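Local coordinates for uncharacterized protein (Bacteroides ovatus, PDB 4IRT) that is of unknown function but, as a BNR repeat-containing beta-propeller protein, is a putative neuraminidase, at residues A[92-97]-A[121-127]; A[116-120]-A[163-168]. All coordinates share one frame; numbering follows the deposited sequence. Where two conformers were deposited one is given.

Contact 1. Residues A[92-97]-A[121-127]; sequences HHGHPL and EGNVTYP
A G1 beta bulge joins the loop 92-97 to the start of strand 124-131: Gly94 and His95 both face Val124, whose carbonyl takes two N-H groups. Gly94 N lies 2.9 Å from Val124 O, while His95 N makes the straighter bond (158°). In return Val124 N donates to His95 O at 2.8 Å, and Leu97 N reaches Glu121 O at 2.9 Å. Gly94 has a positive phi (84°), the backbone turn that a glycine takes most easily at this bulge.

Next to these bonds the imidazole of His92 lies across Val124, whose CG1 sits over the ring centre, 3.7 Å from the centroid, in a CH-pi contact. With CG beside its own backbone N (chi1 -45°), the ring also brings ND1 to 3.7 Å from Pro127 CG, and its NE2 bonds Asn98 N. An alanine in place of His92 would probably leave Val124 CG1 and Pro127 CG without the ring they pack on and Asn98 N without its acceptor. Leu97 CB meets Val124 CG2 at 3.9 Å. This single antiparallel bridge ties the loop between strands 86-90 and 99-101 to the first strand of a four-stranded propeller blade.

Contact 2. Residues A[116-120]-A[163-168]; sequences MTGVD and WTRVQD
Selenomethionine Met116 lays its extended side chain over one face of the Trp163 indole, a Met-aromatic contact between a loop and the outermost strand of a four-stranded propeller blade. Met116 CG stands 3.8 Å from the centroid of the five-membered ring of Trp163, and its SE lies 4.4 Å from that of the six-membered ring. Trp163 NE1 bonds Tyr99 OH, while a water links Met116 O to Trp163 N.

Further along, Arg165 is bent at chi2 and chi3 (76° and 87°), which swings its guanidinium against the turn 117-120. NH2 carries two acceptors: Val119 O at 2.8 Å, nearly in the guanidinium plane, and, in the conformer of Asp120 given here, one of two, OD2 at 2.7 Å in a salt bridge, the carboxylate and guanidinium planes 38° apart. NE adds a second salt bridge to Asp168 OD1. In that same conformer Asp120 OD2 comes within 3.9 Å of Asp168 OD1, a repulsion that the shared arginine probably offsets. NH1 bonds Asn154 OD1 and only weakly reaches Thr117 OG1. That hydroxyl oxygen also closes an ST turn, accepting the N-H of Val119, with OG1 and Val119 N 3.3 Å apart.

How the contacts relate
The two contacts interleave along the chain, in the order 92-97, 116-120, 121-127, 163-168, and their centres lie about 13 Å apart on the same side of the molecule. Both reach one antiparallel sheet, from its two outermost strands: contact 1 at 124-131, contact 2 at 162-167. Residues 116-120 run straight into 121-127, so the chain that leaves strand 99-101 passes from one edge of this blade to the other. Glu121 OE1 probably bonds Met116 N across the junction, and Leu97 CD2 packs on Met116 CG. Together they hold the loop 92-97 and the connection after strand 99-101 against the two edges of this blade, consistent with neighbouring propeller blades being joined here.

Contact 1. Residues A[92-97]-A[121-127]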
loop_
_atom_site.group_PDB
_atom_site.type_symbol
_atom_site.label_atom_id
_atom_site.label_comp_id
_atom_site.label_asym_id
_atom_site.label_seq_id
_atom_site.Cartn_x
_atom_site.Cartn_y
_atom_site.Cartn_z
ATOM N N HIS A 92 4.633 -12.244 7.731
ATOM C CA HIS A 92 5.926 -11.869 8.262
ATOM C C HIS A 92 5.885 -10.739 9.291
ATOM O O HIS A 92 5.221 -9.697 9.102
ATOM C CB HIS A 92 6.850 -11.336 7.182
ATOM C CG HIS A 92 6.880 -12.125 5.911
ATOM N ND1 HIS A 92 6.062 -11.828 4.843
ATOM C CD2 HIS A 92 7.695 -13.131 5.502
ATOM C CE1 HIS A 92 6.364 -12.628 3.831
ATOM N NE2 HIS A 92 7.355 -13.421 4.202
ATOM N N HIS A 93 6.750 -10.881 10.283
ATOM C CA HIS A 93 7.134 -9.773 11.148
ATOM C C HIS A 93 8.537 -10.022 11.658
ATOM O O HIS A 93 8.738 -10.345 12.832
ATOM C CB HIS A 93 6.141 -9.602 12.280
ATOM C CG HIS A 93 6.324 -8.326 13.035
ATOM N ND1 HIS A 93 5.609 -8.029 14.174
ATOM C CD2 HIS A 93 7.161 -7.280 12.829
ATOM C CE1 HIS A 93 5.981 -6.846 14.624
ATOM N NE2 HIS A 93 6.922 -6.369 13.830
ATOM N N GLY A 94 9.487 -9.951 10.727
ATOM C CA GLY A 94 10.878 -10.270 10.948
ATOM C C GLY A 94 11.171 -11.758 10.830
ATOM O O GLY A 94 11.841 -12.314 11.692
ATOM N N HIS A 95 10.650 -12.406 9.788
ATOM C CA HIS A 95 10.677 -13.858 9.677
ATOM C C HIS A 95 11.207 -14.260 8.320
ATOM O O HIS A 95 11.188 -13.460 7.402
ATOM C CB HIS A 95 9.259 -14.453 9.800
ATOM C CG HIS A 95 8.663 -14.312 11.157
ATOM N ND1 HIS A 95 7.787 -13.302 11.467
ATOM C CD2 HIS A 95 8.800 -15.051 12.289
ATOM C CE1 HIS A 95 7.424 -13.400 12.737
ATOM N NE2 HIS A 95 8.009 -14.466 13.252
ATOM N N PRO A 96 11.575 -15.539 8.161
ATOM C CA PRO A 96 11.993 -15.978 6.832
ATOM C C PRO A 96 10.896 -15.776 5.796
ATOM O O PRO A 96 9.709 -15.863 6.120
ATOM C CB PRO A 96 12.284 -17.471 7.041
ATOM C CG PRO A 96 12.738 -17.538 8.463
ATOM C CD PRO A 96 11.848 -16.561 9.192
ATOM N N LEU A 97 11.291 -15.488 4.570
ATOM C CA LEU A 97 10.350 -15.218 3.489
ATOM C C LEU A 97 9.397 -16.383 3.288
ATOM O O LEU A 97 9.832 -17.533 3.194
ATOM C CB LEU A 97 11.120 -14.954 2.199
ATOM C CG LEU A 97 10.302 -14.758 0.935
ATOM C CD1 LEU A 97 9.617 -13.408 0.976
ATOM C CD2 LEU A 97 11.236 -14.848 -0.281
ATOM N N GLU A 121 16.865 -13.247 2.922
ATOM C CA GLU A 121 15.445 -13.600 3.042
ATOM C C GLU A 121 15.106 -14.225 4.404
ATOM O O GLU A 121 14.087 -14.922 4.550
ATOM C CB GLU A 121 15.069 -14.543 1.882
ATOM C CG GLU A 121 15.150 -13.821 0.561
ATOM C CD GLU A 121 14.981 -14.690 -0.679
ATOM O OE1 GLU A 121 14.781 -15.918 -0.599
ATOM O OE2 GLU A 121 15.059 -14.095 -1.765
ATOM N N GLY A 122 15.944 -13.942 5.408
ATOM C CA GLY A 122 15.771 -14.483 6.755
ATOM C C GLY A 122 14.949 -13.633 7.718
ATOM O O GLY A 122 14.530 -14.138 8.760
ATOM N N ASN A 123 14.713 -12.365 7.376
ATOM C CA ASN A 123 14.154 -11.379 8.301
ATOM C C ASN A 123 13.311 -10.363 7.577
ATOM O O ASN A 123 13.665 -9.185 7.492
ATOM C CB ASN A 123 15.272 -10.629 9.036
ATOM C CG ASN A 123 16.120 -11.544 9.881
ATOM O OD1 ASN A 123 15.841 -11.751 11.058
ATOM N ND2 ASN A 123 17.146 -12.125 9.276
ATOM N N VAL A 124 12.184 -10.833 7.066
ATOM C CA VAL A 124 11.336 -10.074 6.152
ATOM C C VAL A 124 10.196 -9.447 6.926
ATOM O O VAL A 124 9.642 -10.067 7.862
ATOM C CB VAL A 124 10.723 -11.031 5.108
ATOM C CG1 VAL A 124 9.665 -10.343 4.271
ATOM C CG2 VAL A 124 11.817 -11.672 4.256
ATOM N N THR A 125 9.852 -8.217 6.536
ATOM C CA THR A 125 8.610 -7.588 6.975
ATOM C C THR A 125 8.074 -6.802 5.768
ATOM O O THR A 125 8.855 -6.340 4.957
ATOM C CB THR A 125 8.810 -6.629 8.179
ATOM O OG1 THR A 125 9.618 -7.251 9.202
ATOM C CG2 THR A 125 7.459 -6.225 8.850
ATOM N N TYR A 126 6.752 -6.652 5.679
ATOM C CA TYR A 126 6.088 -5.781 4.693
ATOM C C TYR A 126 6.372 -6.177 3.232
ATOM O O TYR A 126 6.926 -5.394 2.462
ATOM C CB TYR A 126 6.456 -4.306 4.914
ATOM C CG TYR A 126 6.227 -3.829 6.331
ATOM C CD1 TYR A 126 4.994 -4.012 6.961
ATOM C CD2 TYR A 126 7.243 -3.216 7.046
ATOM C CE1 TYR A 126 4.782 -3.593 8.264
ATOM C CE2 TYR A 126 7.040 -2.778 8.345
ATOM C CZ TYR A 126 5.813 -2.964 8.945
ATOM O OH TYR A 126 5.633 -2.527 10.233
ATOM N N PRO A 127 5.959 -7.397 2.835
ATOM C CA PRO A 127 6.041 -7.766 1.427
ATOM C C PRO A 127 5.111 -6.915 0.551
ATOM O O PRO A 127 3.951 -6.707 0.924
ATOM C CB PRO A 127 5.577 -9.231 1.424
ATOM C CG PRO A 127 4.603 -9.297 2.606
ATOM C CD PRO A 127 5.230 -8.407 3.645
HETATM O O HOH W 1 4.611 -7.972 7.173
#

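Contact 2. Residues A[116-120]-A[163-168]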
loop_
_atom_site.group_PDB
_atom_site.type_symbol
_atom_site.label_atom_id
_atom_site.label_comp_id
_atom_site.label_asym_id
_atom_site.label_seq_id
_atom_site.Cartn_x
_atom_site.Cartn_y
_atom_site.Cartn_z
HETATM N N MSE A 116 13.244 -16.473 -3.329
HETATM C CA MSE A 116 13.317 -15.619 -4.493
HETATM C C MSE A 116 14.737 -15.693 -4.992
HETATM O O MSE A 116 15.005 -16.390 -5.986
HETATM C CB MSE A 116 12.840 -14.207 -4.157
HETATM C CG MSE A 116 11.304 -14.177 -4.021
HETATM SE SE MSE A 116 10.798 -12.371 -3.431
HETATM C CE MSE A 116 8.875 -12.595 -3.725
ATOM N N THR A 117 15.667 -15.025 -4.310
ATOM C CA THR A 117 17.116 -15.161 -4.643
ATOM C C THR A 117 17.884 -16.033 -3.648
ATOM O O THR A 117 19.042 -16.423 -3.884
ATOM C CB THR A 117 17.780 -13.788 -4.715
ATOM O OG1 THR A 117 17.943 -13.252 -3.395
ATOM C CG2 THR A 117 16.929 -12.861 -5.533
ATOM N N GLY A 118 17.254 -16.336 -2.523
ATOM C CA GLY A 118 17.892 -17.089 -1.444
ATOM C C GLY A 118 18.867 -16.287 -0.600
ATOM O O GLY A 118 19.550 -16.850 0.258
ATOM N N VAL A 119 18.948 -14.980 -0.830
ATOM C CA VAL A 119 19.875 -14.115 -0.106
ATOM C C VAL A 119 19.107 -13.027 0.615
ATOM O O VAL A 119 18.236 -12.380 0.024
ATOM C CB VAL A 119 20.875 -13.429 -1.073
ATOM C CG1 VAL A 119 21.901 -12.598 -0.298
ATOM C CG2 VAL A 119 21.565 -14.462 -1.957
ATOM N N ASP A 120 19.460 -12.798 1.884
ATOM C CA ASP A 120 18.805 -11.758 2.695
ATOM C C ASP A 120 17.288 -11.993 2.793
ATOM O O ASP A 120 16.524 -11.056 2.745
ATOM C CB ASP A 120 19.024 -10.337 2.129
ATOM C CG ASP A 120 20.469 -10.038 1.785
ATOM O OD1 ASP A 120 21.375 -10.501 2.506
ATOM O OD2 ASP A 120 20.691 -9.318 0.779
ATOM N N TRP A 163 13.806 -14.662 -10.109
ATOM C CA TRP A 163 13.965 -13.404 -9.407
ATOM C C TRP A 163 15.426 -13.060 -9.353
ATOM O O TRP A 163 16.248 -13.946 -9.133
ATOM C CB TRP A 163 13.474 -13.536 -7.969
ATOM C CG TRP A 163 12.004 -13.638 -7.855
ATOM C CD1 TRP A 163 11.278 -14.775 -7.770
ATOM C CD2 TRP A 163 11.075 -12.556 -7.800
ATOM N NE1 TRP A 163 9.940 -14.480 -7.671
ATOM C CE2 TRP A 163 9.787 -13.120 -7.689
ATOM C CE3 TRP A 163 11.207 -11.167 -7.850
ATOM C CZ2 TRP A 163 8.612 -12.332 -7.607
ATOM C CZ3 TRP A 163 10.063 -10.369 -7.761
ATOM C CH2 TRP A 163 8.767 -10.957 -7.657
ATOM N N THR A 164 15.729 -11.775 -9.529
ATOM C CA THR A 164 17.066 -11.267 -9.283
ATOM C C THR A 164 17.017 -9.982 -8.477
ATOM O O THR A 164 16.042 -9.225 -8.518
ATOM C CB THR A 164 17.808 -10.993 -10.597
ATOM O OG1 THR A 164 17.008 -10.128 -11.406
ATOM C CG2 THR A 164 18.075 -12.304 -11.333
ATOM N N ARG A 165 18.075 -9.740 -7.724
ATOM C CA ARG A 165 18.169 -8.535 -6.927
ATOM C C ARG A 165 18.329 -7.313 -7.846
ATOM O O ARG A 165 19.147 -7.334 -8.762
ATOM C CB ARG A 165 19.351 -8.642 -5.966
ATOM C CG ARG A 165 19.486 -7.457 -5.030
ATOM C CD ARG A 165 18.464 -7.503 -3.905
ATOM N NE ARG A 165 18.995 -8.294 -2.787
ATOM C CZ ARG A 165 18.506 -9.443 -2.332
ATOM N NH1 ARG A 165 17.461 -10.015 -2.876
ATOM N NH2 ARG A 165 19.096 -10.036 -1.313
ATOM N N VAL A 166 17.575 -6.258 -7.581
ATOM C CA VAL A 166 17.713 -4.972 -8.292
ATOM C C VAL A 166 18.502 -3.974 -7.465
ATOM O O VAL A 166 19.475 -3.373 -7.950
ATOM C CB VAL A 166 16.347 -4.383 -8.672
ATOM C CG1 VAL A 166 16.512 -3.019 -9.336
ATOM C CG2 VAL A 166 15.614 -5.353 -9.600
ATOM N N GLN A 167 18.091 -3.776 -6.216
ATOM C CA GLN A 167 18.894 -2.961 -5.317
ATOM C C GLN A 167 19.012 -3.621 -3.959
ATOM O O GLN A 167 18.012 -4.041 -3.373
ATOM C CB GLN A 167 18.327 -1.551 -5.141
ATOM C CG GLN A 167 18.249 -0.687 -6.392
ATOM C CD GLN A 167 19.593 -0.309 -6.999
ATOM O OE1 GLN A 167 20.639 -0.445 -6.377
ATOM N NE2 GLN A 167 19.564 0.157 -8.237
ATOM N N ASP A 168 20.256 -3.712 -3.521
ATOM C CA ASP A 168 20.639 -4.124 -2.175
ATOM C C ASP A 168 20.587 -2.952 -1.222
ATOM O O ASP A 168 20.208 -3.120 -0.071
ATOM C CB ASP A 168 22.090 -4.640 -2.191
ATOM C CG ASP A 168 22.198 -6.023 -2.771
ATOM O OD1 ASP A 168 21.536 -6.917 -2.214
ATOM O OD2 ASP A 168 22.943 -6.224 -3.772
HETATM O O HOH W 2 14.013 -17.111 -8.579
#